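Local coordinates for protein cytochrome P450 reductase (Amycolatopsis methanolica 239, PDB 5OGX) that transfers electrons from NADH through FAD and a [2Fe-2S] cluster to its partner cytochrome P450, which O-demethylates guaiacol and other lignin-derived aromatics, at residues A[163-168]-A[176-181]. Residues are numbered along the deposited sequence; the frame is centred on the assembly and turned at random.
Sequences LHVRRV and GWLFDG. Unlike the reference sequence in segment 176-181: G176 (reference Arg). With FAD (flavin-adenine dinucleotide), chain B.
L178 meets V165 through methyl groups. Its CD1 lies 3.7 Å from V165 CG1, and the two side chains cross at about a right angle. With CG1 anti to the backbone N (chi1 -174°), V165 turns that methyl to both L178 and F179. V165 CG1 is 3.8 Å from F179 CE1. No hydrogen bond joins the two segments; the contact is packing, mostly around the F179 ring. R167 CB sits over the centre of one ring face, a CH-pi contact of 3.5 Å to the centroid. R167 CG follows above the ring, and R167 CD reaches past its rim, 3.7 Å from F179 CD2. The guanidinium does not stack on the ring; the two planes are 73° apart. It is held instead by salt bridges to D175 and D116. V165 O lies at the ring edge, in its plane, 3.4 Å from F179 CZ. An alanine at F179 would probably leave the aliphatic part of R167 without its aromatic partner and open a gap beside V165 CG1. After the ring, the chain turns: D180 N bonds back to W177 O.

The backbone of H164 and R166, on the outer edge of strand 160-166, holds the flavin. FAD N3 donates to H164 O at 2.7 Å, and R166 N donates to FAD O2 at 2.9 Å. These bonds grip the pyrimidine end of the isoalloxazine. V168 packs near the adenine. The contact joins the end of helix 174-178 and the following loop to this edge strand. Strand 160-166 is outermost in the six-stranded antiparallel sheet and pairs with strand 117-124. Helix 174-178 packs against this sheet, with L178 on Y149 of strand 146-150 and W177 on L138 of strand 135-139; just past its end, F179 lies on R118 of strand 117-124.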
# COMPACT_ATOMS: atom_id res chain seq x y z
N LEU A 163 9.34 7.42 -2.99
CA LEU A 163 7.94 7.50 -3.39
C LEU A 163 7.85 7.76 -4.89
O LEU A 163 8.68 8.47 -5.46
CB LEU A 163 7.20 8.63 -2.64
CG LEU A 163 7.49 8.74 -1.14
CD1 LEU A 163 6.76 9.96 -0.54
CD2 LEU A 163 7.05 7.47 -0.44
N HIS A 164 6.82 7.19 -5.52
CA HIS A 164 6.48 7.48 -6.92
C HIS A 164 5.11 8.13 -6.94
O HIS A 164 4.12 7.49 -6.58
CB HIS A 164 6.45 6.21 -7.78
CG HIS A 164 7.71 5.41 -7.74
ND1 HIS A 164 7.81 4.17 -8.32
CD2 HIS A 164 8.93 5.68 -7.20
CE1 HIS A 164 9.04 3.70 -8.14
NE2 HIS A 164 9.73 4.60 -7.47
N VAL A 165 5.05 9.39 -7.36
CA VAL A 165 3.85 10.21 -7.22
C VAL A 165 3.29 10.53 -8.60
O VAL A 165 4.00 11.10 -9.44
CB VAL A 165 4.15 11.50 -6.45
CG1 VAL A 165 2.86 12.28 -6.19
CG2 VAL A 165 4.86 11.17 -5.14
N ARG A 166 2.02 10.22 -8.81
CA ARG A 166 1.33 10.59 -10.04
C ARG A 166 0.54 11.88 -9.83
O ARG A 166 -0.20 12.01 -8.84
CB ARG A 166 0.39 9.47 -10.49
CG ARG A 166 -0.42 9.83 -11.72
CD ARG A 166 0.23 9.34 -13.00
NE ARG A 166 -0.59 9.68 -14.16
CZ ARG A 166 -1.69 9.04 -14.52
NH1 ARG A 166 -2.37 9.43 -15.59
NH2 ARG A 166 -2.12 8.00 -13.82
N ARG A 167 0.70 12.84 -10.75
CA ARG A 167 -0.02 14.10 -10.66
C ARG A 167 -1.50 13.89 -10.95
O ARG A 167 -1.86 13.34 -11.99
CB ARG A 167 0.56 15.12 -11.65
CG ARG A 167 0.13 16.57 -11.39
CD ARG A 167 0.75 17.54 -12.41
NE ARG A 167 0.28 17.26 -13.76
CZ ARG A 167 -0.85 17.73 -14.28
NH1 ARG A 167 -1.63 18.55 -13.57
NH2 ARG A 167 -1.20 17.40 -15.52
N VAL A 168 -2.35 14.34 -10.04
CA VAL A 168 -3.80 14.33 -10.24
C VAL A 168 -4.24 15.77 -10.51
O VAL A 168 -4.03 16.64 -9.66
CB VAL A 168 -4.53 13.74 -9.02
CG1 VAL A 168 -6.03 13.89 -9.18
CG2 VAL A 168 -4.13 12.27 -8.81
N GLY A 176 -1.16 20.54 -6.21
CA GLY A 176 -0.97 21.70 -5.36
C GLY A 176 0.31 21.75 -4.53
O GLY A 176 0.57 22.79 -3.90
N TRP A 177 1.12 20.69 -4.51
CA TRP A 177 2.27 20.68 -3.61
C TRP A 177 3.43 19.83 -4.15
O TRP A 177 4.51 20.37 -4.42
CB TRP A 177 1.84 20.20 -2.23
CG TRP A 177 2.95 19.89 -1.27
CD1 TRP A 177 4.05 20.67 -1.00
CD2 TRP A 177 3.07 18.72 -0.45
NE1 TRP A 177 4.84 20.05 -0.05
CE2 TRP A 177 4.26 18.85 0.30
CE3 TRP A 177 2.29 17.58 -0.27
CZ2 TRP A 177 4.69 17.88 1.20
CZ3 TRP A 177 2.71 16.60 0.63
CH2 TRP A 177 3.90 16.77 1.36
N LEU A 178 3.22 18.52 -4.30
CA LEU A 178 4.34 17.66 -4.69
C LEU A 178 4.83 17.97 -6.11
O LEU A 178 5.99 17.71 -6.43
CB LEU A 178 3.94 16.19 -4.58
CG LEU A 178 3.58 15.77 -3.15
CD1 LEU A 178 2.88 14.42 -3.14
CD2 LEU A 178 4.82 15.74 -2.26
N PHE A 179 3.96 18.53 -6.95
CA PHE A 179 4.34 18.96 -8.29
C PHE A 179 4.50 20.47 -8.40
O PHE A 179 4.85 20.97 -9.47
CB PHE A 179 3.31 18.47 -9.31
CG PHE A 179 3.46 17.03 -9.68
CD1 PHE A 179 3.04 16.03 -8.80
CD2 PHE A 179 4.04 16.67 -10.88
CE1 PHE A 179 3.19 14.70 -9.13
CE2 PHE A 179 4.20 15.33 -11.22
CZ PHE A 179 3.78 14.35 -10.34
N ASP A 180 4.27 21.20 -7.31
CA ASP A 180 4.29 22.66 -7.39
C ASP A 180 4.66 23.21 -6.01
O ASP A 180 3.80 23.63 -5.22
CB ASP A 180 2.95 23.23 -7.85
CG ASP A 180 2.91 24.73 -7.79
OD1 ASP A 180 3.99 25.34 -7.94
OD2 ASP A 180 1.82 25.30 -7.59
N GLY A 181 5.95 23.24 -5.72
CA GLY A 181 6.39 23.80 -4.45
C GLY A 181 7.39 22.97 -3.68
O GLY A 181 8.35 23.52 -3.12
PA FAD B . -7.29 15.09 -4.28
O1A FAD B . -7.30 16.56 -3.95
O2A FAD B . -7.64 14.19 -3.12
O5B FAD B . -8.33 14.76 -5.52
C5B FAD B . -8.63 15.77 -6.46
C4B FAD B . -9.84 15.28 -7.30
O4B FAD B . -9.46 14.32 -8.10
C3B FAD B . -10.91 14.66 -6.38
O3B FAD B . -12.14 14.96 -6.87
C2B FAD B . -10.61 13.15 -6.43
O2B FAD B . -11.82 12.34 -6.09
C1B FAD B . -10.19 12.95 -7.65
N9A FAD B . -9.14 11.96 -7.71
C8A FAD B . -8.38 11.54 -6.69
N7A FAD B . -7.51 10.64 -7.18
C5A FAD B . -7.74 10.52 -8.50
C6A FAD B . -7.13 9.75 -9.45
N6A FAD B . -6.07 8.77 -9.54
N1A FAD B . -7.54 9.81 -10.71
C2A FAD B . -8.56 10.64 -11.06
N3A FAD B . -9.16 11.41 -10.12
C4A FAD B . -8.74 11.34 -8.83
N1 FAD B . -0.69 7.83 -5.20
C2 FAD B . 0.58 7.88 -5.90
O2 FAD B . 0.75 8.66 -6.78
N3 FAD B . 1.66 6.97 -5.49
C4 FAD B . 1.52 6.01 -4.44
O4 FAD B . 2.41 5.29 -4.14
C4X FAD B . 0.19 5.97 -3.75
N5 FAD B . 0.01 5.04 -2.67
C5X FAD B . -1.29 5.01 -2.03
C6 FAD B . -1.49 4.06 -1.02
C7 FAD B . -2.74 4.04 -0.40
C7M FAD B . -2.77 2.96 0.68
C8 FAD B . -3.75 4.92 -0.78
C8M FAD B . -5.08 4.82 -0.05
C9 FAD B . -3.56 5.85 -1.79
C9A FAD B . -2.33 5.88 -2.41
N10 FAD B . -2.13 6.87 -3.48
C10 FAD B . -0.87 6.88 -4.14
C1' FAD B . -3.18 7.84 -3.84
C2' FAD B . -2.71 9.14 -3.05
O2' FAD B . -2.70 8.99 -1.64
C3' FAD B . -3.55 10.40 -3.34
O3' FAD B . -4.90 10.05 -3.23
C4' FAD B . -3.28 10.94 -4.76
O4' FAD B . -1.95 11.36 -4.86
C5' FAD B . -4.20 12.14 -5.07
O5' FAD B . -4.19 13.04 -3.98
P FAD B . -4.43 14.64 -4.26
O1P FAD B . -4.50 15.32 -2.92
O2P FAD B . -3.41 15.18 -5.23
O3P FAD B . -5.88 14.70 -5.02